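Long-range contacts in glycoside hydrolase family 81 (Clostridium thermocellum, PDB 6FOP), which hydrolyses beta-1,3-glucans such as laminarin, probably as part of the polysaccharide-degrading machinery of the cellulosome: residues 484-492 with 552-560; 588-599 with 618-626. All coordinates share one frame; numbering follows the deposited sequence.

Contact 1 (484-492 with 552-560). Unlike the reference sequence in segment 484-492: A492 (reference Glu).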
loop_
_atom_site.group_PDB
_atom_site.type_symbol
_atom_site.label_atom_id
_atom_site.label_comp_id
_atom_site.label_asym_id
_atom_site.label_seq_id
_atom_site.Cartn_x
_atom_site.Cartn_y
_atom_site.Cartn_z
ATOM N N GLY A 484 1.799 -7.097 14.421
ATOM C CA GLY A 484 1.849 -8.000 15.572
ATOM C C GLY A 484 0.655 -8.948 15.615
ATOM O O GLY A 484 -0.042 -9.038 16.636
ATOM N N PHE A 485 0.480 -9.699 14.533
ATOM C CA PHE A 485 -0.637 -10.636 14.369
ATOM C C PHE A 485 -0.097 -11.922 13.746
ATOM O O PHE A 485 0.866 -11.888 12.978
ATOM C CB PHE A 485 -1.683 -10.044 13.413
ATOM C CG PHE A 485 -2.250 -8.746 13.854
ATOM C CD1 PHE A 485 -3.338 -8.728 14.698
ATOM C CD2 PHE A 485 -1.742 -7.537 13.372
ATOM C CE1 PHE A 485 -3.880 -7.518 15.099
ATOM C CE2 PHE A 485 -2.298 -6.321 13.750
ATOM C CZ PHE A 485 -3.358 -6.317 14.620
ATOM N N ALA A 486 -0.717 -13.053 14.072
ATOM C CA ALA A 486 -0.369 -14.308 13.426
ATOM C C ALA A 486 -0.405 -14.212 11.909
ATOM O O ALA A 486 0.406 -14.849 11.236
ATOM C CB ALA A 486 -1.293 -15.425 13.883
ATOM N N ASP A 487 -1.366 -13.447 11.374
ATOM C CA ASP A 487 -1.517 -13.288 9.928
ATOM C C ASP A 487 -0.762 -12.127 9.313
ATOM O O ASP A 487 -0.957 -11.813 8.122
ATOM C CB ASP A 487 -3.004 -13.214 9.589
ATOM C CG ASP A 487 -3.698 -14.539 9.817
ATOM O OD1 ASP A 487 -3.065 -15.604 9.608
ATOM O OD2 ASP A 487 -4.844 -14.534 10.234
ATOM N N GLY A 488 0.120 -11.527 10.099
ATOM C CA GLY A 488 0.988 -10.476 9.601
ATOM C C GLY A 488 0.351 -9.102 9.586
ATOM O O GLY A 488 -0.429 -8.764 10.484
ATOM N N ASN A 489 0.776 -8.285 8.632
ATOM C CA ASN A 489 0.184 -6.950 8.473
ATOM C C ASN A 489 -1.149 -7.093 7.748
ATOM O O ASN A 489 -1.486 -8.169 7.259
ATOM C CB ASN A 489 1.180 -5.996 7.811
ATOM C CG ASN A 489 1.044 -4.570 8.331
ATOM O OD1 ASN A 489 -0.073 -4.040 8.419
ATOM N ND2 ASN A 489 2.141 -3.931 8.662
ATOM N N ASN A 490 -1.908 -5.987 7.698
ATOM C CA ASN A 490 -3.208 -5.974 7.066
ATOM C C ASN A 490 -3.460 -4.620 6.440
ATOM O O ASN A 490 -2.901 -3.626 6.853
ATOM C CB ASN A 490 -4.344 -6.289 8.048
ATOM C CG ASN A 490 -4.605 -5.156 8.992
ATOM O OD1 ASN A 490 -5.371 -4.215 8.650
ATOM N ND2 ASN A 490 -4.010 -5.200 10.178
ATOM N N GLN A 491 -4.358 -4.615 5.459
ATOM C CA GLN A 491 -5.015 -3.376 5.049
ATOM C C GLN A 491 -6.475 -3.730 4.707
ATOM O O GLN A 491 -6.722 -4.658 3.927
ATOM C CB GLN A 491 -4.338 -2.641 3.880
ATOM C CG GLN A 491 -5.109 -1.379 3.466
ATOM C CD GLN A 491 -4.320 -0.489 2.553
ATOM O OE1 GLN A 491 -3.676 0.469 3.020
ATOM N NE2 GLN A 491 -4.332 -0.792 1.253
ATOM N N ALA A 492 -7.405 -2.955 5.273
ATOM C CA ALA A 492 -8.842 -3.067 4.930
ATOM C C ALA A 492 -9.145 -2.056 3.804
ATOM O O ALA A 492 -9.238 -2.440 2.642
ATOM C CB ALA A 492 -9.695 -2.906 6.174
ATOM N N ALA A 552 -12.607 -9.243 -1.548
ATOM C CA ALA A 552 -12.016 -9.362 -0.215
ATOM C C ALA A 552 -11.956 -7.970 0.391
ATOM O O ALA A 552 -11.394 -7.052 -0.213
ATOM C CB ALA A 552 -10.613 -9.965 -0.270
ATOM N N SER A 553 -12.506 -7.821 1.591
ATOM C CA SER A 553 -12.473 -6.534 2.297
ATOM C C SER A 553 -11.193 -6.286 3.083
ATOM O O SER A 553 -10.846 -5.124 3.305
ATOM C CB SER A 553 -13.703 -6.397 3.195
ATOM O OG SER A 553 -13.885 -7.535 3.998
ATOM N N MET A 554 -10.522 -7.359 3.522
ATOM C CA MET A 554 -9.239 -7.252 4.217
ATOM C C MET A 554 -8.217 -8.202 3.636
ATOM O O MET A 554 -8.493 -9.382 3.455
ATOM C CB MET A 554 -9.385 -7.477 5.722
ATOM C CG MET A 554 -10.194 -6.426 6.395
ATOM S SD MET A 554 -10.224 -6.373 8.184
ATOM C CE MET A 554 -8.520 -6.254 8.513
ATOM N N VAL A 555 -7.043 -7.643 3.369
ATOM C CA VAL A 555 -5.896 -8.389 2.877
ATOM C C VAL A 555 -4.807 -8.375 3.938
ATOM O O VAL A 555 -4.404 -7.302 4.408
ATOM C CB VAL A 555 -5.367 -7.759 1.554
ATOM C CG1 VAL A 555 -4.058 -8.423 1.087
ATOM C CG2 VAL A 555 -6.460 -7.810 0.492
ATOM N N TRP A 556 -4.377 -9.581 4.320
ATOM C CA TRP A 556 -3.321 -9.790 5.288
ATOM C C TRP A 556 -2.134 -10.479 4.633
ATOM O O TRP A 556 -2.219 -10.997 3.515
ATOM C CB TRP A 556 -3.801 -10.680 6.444
ATOM C CG TRP A 556 -4.902 -10.115 7.291
ATOM C CD1 TRP A 556 -6.238 -10.012 6.977
ATOM C CD2 TRP A 556 -4.769 -9.649 8.621
ATOM N NE1 TRP A 556 -6.914 -9.476 8.033
ATOM C CE2 TRP A 556 -6.046 -9.231 9.052
ATOM C CE3 TRP A 556 -3.680 -9.499 9.478
ATOM C CZ2 TRP A 556 -6.261 -8.681 10.309
ATOM C CZ3 TRP A 556 -3.886 -8.942 10.728
ATOM C CH2 TRP A 556 -5.174 -8.548 11.141
ATOM N N GLY A 557 -1.007 -10.505 5.335
ATOM C CA GLY A 557 0.096 -11.367 4.911
ATOM C C GLY A 557 -0.272 -12.839 4.791
ATOM O O GLY A 557 0.163 -13.531 3.847
ATOM N N GLY A 558 -1.084 -13.301 5.736
ATOM C CA GLY A 558 -1.390 -14.733 5.901
ATOM C C GLY A 558 -2.819 -15.142 5.621
ATOM O O GLY A 558 -3.113 -16.322 5.749
ATOM N N LYS A 559 -3.695 -14.228 5.186
ATOM C CA LYS A 559 -5.065 -14.583 4.780
ATOM C C LYS A 559 -5.656 -13.427 4.002
ATOM O O LYS A 559 -5.111 -12.328 3.990
ATOM C CB LYS A 559 -5.949 -14.909 5.977
ATOM C CG LYS A 559 -6.325 -13.726 6.859
ATOM C CD LYS A 559 -7.311 -14.148 7.919
ATOM C CE LYS A 559 -7.700 -12.993 8.824
ATOM N NZ LYS A 559 -8.633 -13.459 9.889
ATOM N N TYR A 560 -6.798 -13.676 3.378
ATOM C CA TYR A 560 -7.672 -12.579 2.957
ATOM C C TYR A 560 -9.066 -12.991 3.305
ATOM O O TYR A 560 -9.363 -14.174 3.425
ATOM C CB TYR A 560 -7.540 -12.218 1.480
ATOM C CG TYR A 560 -7.684 -13.341 0.494
ATOM C CD1 TYR A 560 -8.942 -13.722 0.030
ATOM C CD2 TYR A 560 -6.559 -14.040 0.045
ATOM C CE1 TYR A 560 -9.070 -14.778 -0.876
ATOM C CE2 TYR A 560 -6.665 -15.063 -0.875
ATOM C CZ TYR A 560 -7.911 -15.456 -1.326
ATOM O OH TYR A 560 -8.006 -16.493 -2.244
HETATM O O HOH W 1 -3.852 -17.581 8.152
HETATM O O HOH W 2 -6.978 -15.918 11.222
#
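With CG of W556 turned opposite its own carbonyl carbon (chi1 -64°) and CG of N490 set between its backbone N and carbonyl carbon (chi1 73°), the two side chains run side by side in the same direction from one face of a small sheet. CB of N490 sits over the centre of the six-membered ring of W556, 3.4 Å from its centroid, in a CH-pi contact. On the other face of the indole, CE of K559 lies toward the rim. The outer edge of the indole meets the face of F485 in a T-shaped pair, planes 81° apart, with W556 CZ3 3.5 Å from F485 CG. Near that same edge lies G488 O, a buried carbonyl without a polar partner. D487 and K559 form only a long salt bridge, OD2 to NZ 4.0 Å, with a water donating to OD2 and accepting from NZ; another water joins D487 OD1 to G558 O. Farther along, the engineered A492, a glutamate in the reference sequence, touches M554, CB to CG 3.6 Å. Q491 projects from the opposite face of the sheet, its amide bonded to H417 and E527.

The backbones show how a two-residue strand is extended by bonds from the turn before it. Q491 and V555 form a hydrogen-bonded antiparallel pair, Q491 N donating to V555 O at 2.9 Å and V555 N returning a bond to Q491 O. Past W556, G557 N reaches N489 O at 3.1 Å, and G558 N reaches D487 O at 2.8 Å, so the 485-488 type I turn meets the two glycines between the hairpin strands. The arrangement is that of an edge strand added to a tight beta hairpin, 554-556 with 559-561, which carries a classic beta bulge where S553 and M554 face C561.

Contact 2 (588-599 with 618-626); sequences LGKDPNYIKQNY and QYMYYALYD
Helices 592-599 and 618-622 pass each other at 10.4 Å between axes, their directions 148° apart, while CA atoms come closest at G589 with L624 and P592 with Y625. This is a roughly antiparallel alpha-alpha hairpin in a largely helical domain, consistent with the (alpha/alpha)6 barrel of the family, and here tyrosines fill most of the interface. I595 points into it: its CD1 rests over one face of the Y621 ring, 3.3 Å from CE1, while CG2 packs on Y625 CB. The stacked ring of F578, from outside the hairpin, also packs on Y621.

K596 does two jobs. With CG opposite its backbone N (chi1 -177°) and a bend at the next bond, the chain lies across the face of Y625, CB over the ring centre at 3.8 Å from the centroid. Its end then reaches Y622, NZ donating to OH at 2.7 Å, and the ammonium has a second partner in E600, a salt bridge that probably helps keep the lysine charged. Beside it Y599 meets Y622 obliquely, ring planes 36° apart and CD2 3.5 Å from CD1; the hydroxyl of Y599 lies at the edge of Y619, and M633 of helix 627-633 touches all three side chains.

Waters join L588 O to Y621 OH and G589 O to L624 O. N598 ND2 donates to Y594 OH, itself also hydrogen-bonded to N550 O, while N598 OD1 is hydrogen-bonded to ND1 of H574, a nickel ligand, and accepts from a further water, 2.8 Å away, whose other hydrogen goes to Q618 OE1.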
loop_
_atom_site.group_PDB
_atom_site.type_symbol
_atom_site.label_atom_id
_atom_site.label_comp_id
_atom_site.label_asym_id
_atom_site.label_seq_id
_atom_site.Cartn_x
_atom_site.Cartn_y
_atom_site.Cartn_z
ATOM N N LEU A 588 -12.513 2.550 -9.732
ATOM C CA LEU A 588 -13.439 1.531 -9.252
ATOM C C LEU A 588 -14.254 0.905 -10.376
ATOM O O LEU A 588 -14.694 -0.240 -10.270
ATOM C CB LEU A 588 -14.402 2.152 -8.238
ATOM C CG LEU A 588 -13.803 2.571 -6.898
ATOM C CD1 LEU A 588 -14.805 3.364 -6.080
ATOM C CD2 LEU A 588 -13.321 1.330 -6.128
ATOM N N GLY A 589 -14.467 1.687 -11.425
ATOM C CA GLY A 589 -15.255 1.297 -12.577
ATOM C C GLY A 589 -14.489 0.786 -13.775
ATOM O O GLY A 589 -15.041 0.720 -14.870
ATOM N N LYS A 590 -13.230 0.362 -13.585
ATOM C CA LYS A 590 -12.473 -0.243 -14.704
ATOM C C LYS A 590 -13.261 -1.289 -15.469
ATOM O O LYS A 590 -13.209 -1.348 -16.698
ATOM C CB LYS A 590 -11.178 -0.867 -14.186
ATOM C CG LYS A 590 -10.057 0.113 -13.987
ATOM C CD LYS A 590 -8.788 -0.709 -13.752
ATOM C CE LYS A 590 -7.582 0.147 -13.476
ATOM N NZ LYS A 590 -6.985 0.722 -14.713
ATOM N N ASP A 591 -13.968 -2.146 -14.750
ATOM C CA ASP A 591 -14.840 -3.149 -15.385
ATOM C C ASP A 591 -16.260 -2.884 -14.897
ATOM O O ASP A 591 -16.608 -3.240 -13.760
ATOM C CB ASP A 591 -14.411 -4.570 -15.029
ATOM C CG ASP A 591 -15.213 -5.630 -15.755
ATOM O OD1 ASP A 591 -16.243 -5.307 -16.385
ATOM O OD2 ASP A 591 -14.804 -6.821 -15.683
ATOM N N PRO A 592 -17.095 -2.266 -15.739
ATOM C CA PRO A 592 -18.493 -2.022 -15.304
ATOM C C PRO A 592 -19.262 -3.299 -14.955
ATOM O O PRO A 592 -20.132 -3.241 -14.101
ATOM C CB PRO A 592 -19.139 -1.325 -16.481
ATOM C CG PRO A 592 -18.077 -0.966 -17.396
ATOM C CD PRO A 592 -16.804 -1.651 -17.045
ATOM N N ASN A 593 -18.955 -4.428 -15.616
ATOM C CA ASN A 593 -19.600 -5.688 -15.262
ATOM C C ASN A 593 -19.243 -6.112 -13.843
ATOM O O ASN A 593 -20.061 -6.724 -13.170
ATOM C CB ASN A 593 -19.273 -6.787 -16.278
ATOM C CG ASN A 593 -19.795 -6.462 -17.666
ATOM O OD1 ASN A 593 -19.067 -6.530 -18.657
ATOM N ND2 ASN A 593 -21.059 -6.093 -17.736
ATOM N N TYR A 594 -18.012 -5.812 -13.403
ATOM C CA TYR A 594 -17.631 -6.111 -12.026
ATOM C C TYR A 594 -18.420 -5.236 -11.049
ATOM O O TYR A 594 -18.826 -5.712 -9.988
ATOM C CB TYR A 594 -16.112 -5.978 -11.769
ATOM C CG TYR A 594 -15.776 -6.322 -10.329
ATOM C CD1 TYR A 594 -15.760 -7.652 -9.895
ATOM C CD2 TYR A 594 -15.550 -5.322 -9.379
ATOM C CE1 TYR A 594 -15.528 -7.966 -8.557
ATOM C CE2 TYR A 594 -15.318 -5.627 -8.040
ATOM C CZ TYR A 594 -15.277 -6.965 -7.643
ATOM O OH TYR A 594 -15.054 -7.268 -6.323
ATOM N N ILE A 595 -18.637 -3.956 -11.384
ATOM C CA ILE A 595 -19.481 -3.105 -10.514
ATOM C C ILE A 595 -20.840 -3.814 -10.262
ATOM O O ILE A 595 -21.298 -3.954 -9.130
ATOM C CB ILE A 595 -19.783 -1.720 -11.180
ATOM C CG1 ILE A 595 -18.536 -0.855 -11.433
ATOM C CG2 ILE A 595 -20.836 -0.961 -10.386
ATOM C CD1 ILE A 595 -17.909 -0.319 -10.192
ATOM N N LYS A 596 -21.457 -4.284 -11.341
ATOM C CA LYS A 596 -22.737 -4.998 -11.260
ATOM C C LYS A 596 -22.636 -6.259 -10.397
ATOM O O LYS A 596 -23.431 -6.448 -9.491
ATOM C CB LYS A 596 -23.255 -5.315 -12.666
ATOM C CG LYS A 596 -24.624 -5.989 -12.690
ATOM C CD LYS A 596 -25.670 -5.163 -11.957
ATOM C CE LYS A 596 -27.111 -5.440 -12.381
ATOM N NZ LYS A 596 -28.118 -4.971 -11.378
ATOM N N GLN A 597 -21.613 -7.087 -10.642
ATOM C CA GLN A 597 -21.417 -8.319 -9.875
ATOM C C GLN A 597 -21.170 -8.043 -8.396
ATOM O O GLN A 597 -21.649 -8.774 -7.518
ATOM C CB GLN A 597 -20.242 -9.117 -10.433
ATOM C CG GLN A 597 -20.448 -9.744 -11.796
ATOM C CD GLN A 597 -19.171 -10.394 -12.324
ATOM O OE1 GLN A 597 -18.071 -9.867 -12.174
ATOM N NE2 GLN A 597 -19.315 -11.552 -12.932
ATOM N N ASN A 598 -20.316 -7.046 -8.124
ATOM C CA ASN A 598 -19.963 -6.691 -6.744
ATOM C C ASN A 598 -21.202 -6.198 -5.992
ATOM O O ASN A 598 -21.506 -6.650 -4.872
ATOM C CB ASN A 598 -18.798 -5.684 -6.762
ATOM C CG ASN A 598 -18.419 -5.193 -5.391
ATOM O OD1 ASN A 598 -19.209 -4.550 -4.695
ATOM N ND2 ASN A 598 -17.161 -5.442 -4.998
ATOM N N TYR A 599 -21.925 -5.262 -6.603
ATOM C CA TYR A 599 -23.160 -4.743 -6.022
ATOM C C TYR A 599 -24.210 -5.822 -5.805
ATOM O O TYR A 599 -24.819 -5.876 -4.723
ATOM C CB TYR A 599 -23.675 -3.603 -6.895
ATOM C CG TYR A 599 -24.957 -2.947 -6.444
ATOM C CD1 TYR A 599 -24.939 -1.849 -5.578
ATOM C CD2 TYR A 599 -26.184 -3.360 -6.944
ATOM C CE1 TYR A 599 -26.127 -1.234 -5.202
ATOM C CE2 TYR A 599 -27.354 -2.720 -6.599
ATOM C CZ TYR A 599 -27.323 -1.688 -5.681
ATOM O OH TYR A 599 -28.504 -1.048 -5.339
ATOM N N GLN A 618 -23.061 3.276 -1.895
ATOM C CA GLN A 618 -23.374 2.201 -2.846
ATOM C C GLN A 618 -23.937 2.719 -4.149
ATOM O O GLN A 618 -23.661 2.165 -5.218
ATOM C CB GLN A 618 -24.331 1.185 -2.240
ATOM C CG GLN A 618 -23.720 0.384 -1.109
ATOM C CD GLN A 618 -22.608 -0.519 -1.568
ATOM O OE1 GLN A 618 -22.478 -0.791 -2.754
ATOM N NE2 GLN A 618 -21.838 -1.037 -0.611
ATOM N N TYR A 619 -24.750 3.783 -4.082
ATOM C CA TYR A 619 -25.288 4.311 -5.342
ATOM C C TYR A 619 -24.250 5.107 -6.136
ATOM O O TYR A 619 -24.290 5.088 -7.377
ATOM C CB TYR A 619 -26.555 5.129 -5.108
ATOM C CG TYR A 619 -27.713 4.374 -4.484
ATOM C CD1 TYR A 619 -27.855 2.999 -4.631
ATOM C CD2 TYR A 619 -28.674 5.052 -3.760
ATOM C CE1 TYR A 619 -28.931 2.313 -4.092
ATOM C CE2 TYR A 619 -29.747 4.373 -3.199
ATOM C CZ TYR A 619 -29.859 3.008 -3.334
ATOM O OH TYR A 619 -30.931 2.337 -2.797
ATOM N N MET A 620 -23.287 5.753 -5.462
ATOM C CA MET A 620 -22.148 6.336 -6.181
ATOM C C MET A 620 -21.342 5.266 -6.908
ATOM O O MET A 620 -20.924 5.456 -8.062
ATOM C CB MET A 620 -21.251 7.105 -5.239
ATOM C CG MET A 620 -21.869 8.409 -4.763
ATOM S SD MET A 620 -20.630 9.358 -3.844
ATOM C CE MET A 620 -20.552 8.476 -2.297
ATOM N N TYR A 621 -21.176 4.103 -6.253
ATOM C CA TYR A 621 -20.473 2.974 -6.853
ATOM C C TYR A 621 -21.259 2.397 -8.040
ATOM O O TYR A 621 -20.719 2.218 -9.140
ATOM C CB TYR A 621 -20.283 1.907 -5.790
ATOM C CG TYR A 621 -19.556 0.684 -6.255
ATOM C CD1 TYR A 621 -18.172 0.726 -6.481
ATOM C CD2 TYR A 621 -20.212 -0.537 -6.399
ATOM C CE1 TYR A 621 -17.491 -0.398 -6.907
ATOM C CE2 TYR A 621 -19.519 -1.670 -6.803
ATOM C CZ TYR A 621 -18.160 -1.596 -7.061
ATOM O OH TYR A 621 -17.476 -2.751 -7.445
ATOM N N TYR A 622 -22.573 2.196 -7.825
ATOM C CA TYR A 622 -23.430 1.586 -8.844
ATOM C C TYR A 622 -23.546 2.494 -10.069
ATOM O O TYR A 622 -23.750 1.999 -11.189
ATOM C CB TYR A 622 -24.825 1.251 -8.305
ATOM C CG TYR A 622 -25.600 0.324 -9.197
ATOM C CD1 TYR A 622 -25.236 -1.011 -9.337
ATOM C CD2 TYR A 622 -26.734 0.763 -9.862
ATOM C CE1 TYR A 622 -25.932 -1.862 -10.170
ATOM C CE2 TYR A 622 -27.441 -0.092 -10.703
ATOM C CZ TYR A 622 -27.061 -1.412 -10.820
ATOM O OH TYR A 622 -27.766 -2.268 -11.637
ATOM N N ALA A 623 -23.407 3.816 -9.859
ATOM C CA ALA A 623 -23.402 4.767 -10.966
ATOM C C ALA A 623 -22.243 4.559 -11.954
ATOM O O ALA A 623 -22.307 5.082 -13.060
ATOM C CB ALA A 623 -23.370 6.191 -10.438
ATOM N N LEU A 624 -21.225 3.762 -11.576
ATOM C CA LEU A 624 -20.170 3.368 -12.505
ATOM C C LEU A 624 -20.571 2.193 -13.408
ATOM O O LEU A 624 -19.787 1.777 -14.282
ATOM C CB LEU A 624 -18.878 3.078 -11.758
ATOM C CG LEU A 624 -18.297 4.277 -11.014
ATOM C CD1 LEU A 624 -17.262 3.848 -9.980
ATOM C CD2 LEU A 624 -17.704 5.288 -11.993
ATOM N N TYR A 625 -21.815 1.723 -13.247
ATOM C CA TYR A 625 -22.446 0.781 -14.187
ATOM C C TYR A 625 -23.725 1.387 -14.813
ATOM O O TYR A 625 -23.895 1.360 -16.019
ATOM C CB TYR A 625 -22.786 -0.508 -13.434
ATOM C CG TYR A 625 -23.632 -1.496 -14.179
ATOM C CD1 TYR A 625 -23.107 -2.233 -15.232
ATOM C CD2 TYR A 625 -24.978 -1.697 -13.841
ATOM C CE1 TYR A 625 -23.879 -3.157 -15.916
ATOM C CE2 TYR A 625 -25.754 -2.625 -14.512
ATOM C CZ TYR A 625 -25.208 -3.342 -15.553
ATOM O OH TYR A 625 -25.999 -4.246 -16.224
ATOM N N ASP A 626 -24.615 1.902 -13.971
ATOM C CA ASP A 626 -25.919 2.416 -14.438
ATOM C C ASP A 626 -26.270 3.684 -13.656
ATOM O O ASP A 626 -26.970 3.625 -12.643
ATOM C CB ASP A 626 -27.002 1.352 -14.307
ATOM C CG ASP A 626 -28.316 1.769 -14.936
ATOM O OD1 ASP A 626 -28.481 2.968 -15.305
ATOM O OD2 ASP A 626 -29.196 0.878 -15.022
HETATM O O HOH W 3 -14.835 -2.061 -8.100
HETATM O O HOH W 4 -17.308 2.243 -15.408
HETATM O O HOH W 5 -21.248 -3.263 -3.178
#

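How the contacts relate
Contact 1 closes before contact 2 opens along the chain, and both lie in the C-terminal family region, their centres 25 Å apart and nearest atoms about 6 Å apart without touching. Contact 1 belongs to a four-stranded antiparallel sheet whose far edge, strand 80-82, comes from much earlier in the sequence, so that sheet joins the N-terminal part of the chain to the C-terminal family region; contact 2 is mainly helix packing. Both border on a nickel site: H562 follows strand 559-561, E601 and E605 extend from helix 592-606, and H574 is the fourth protein ligand. Strand pairing and helix packing thus probably help to position ligands of one metal.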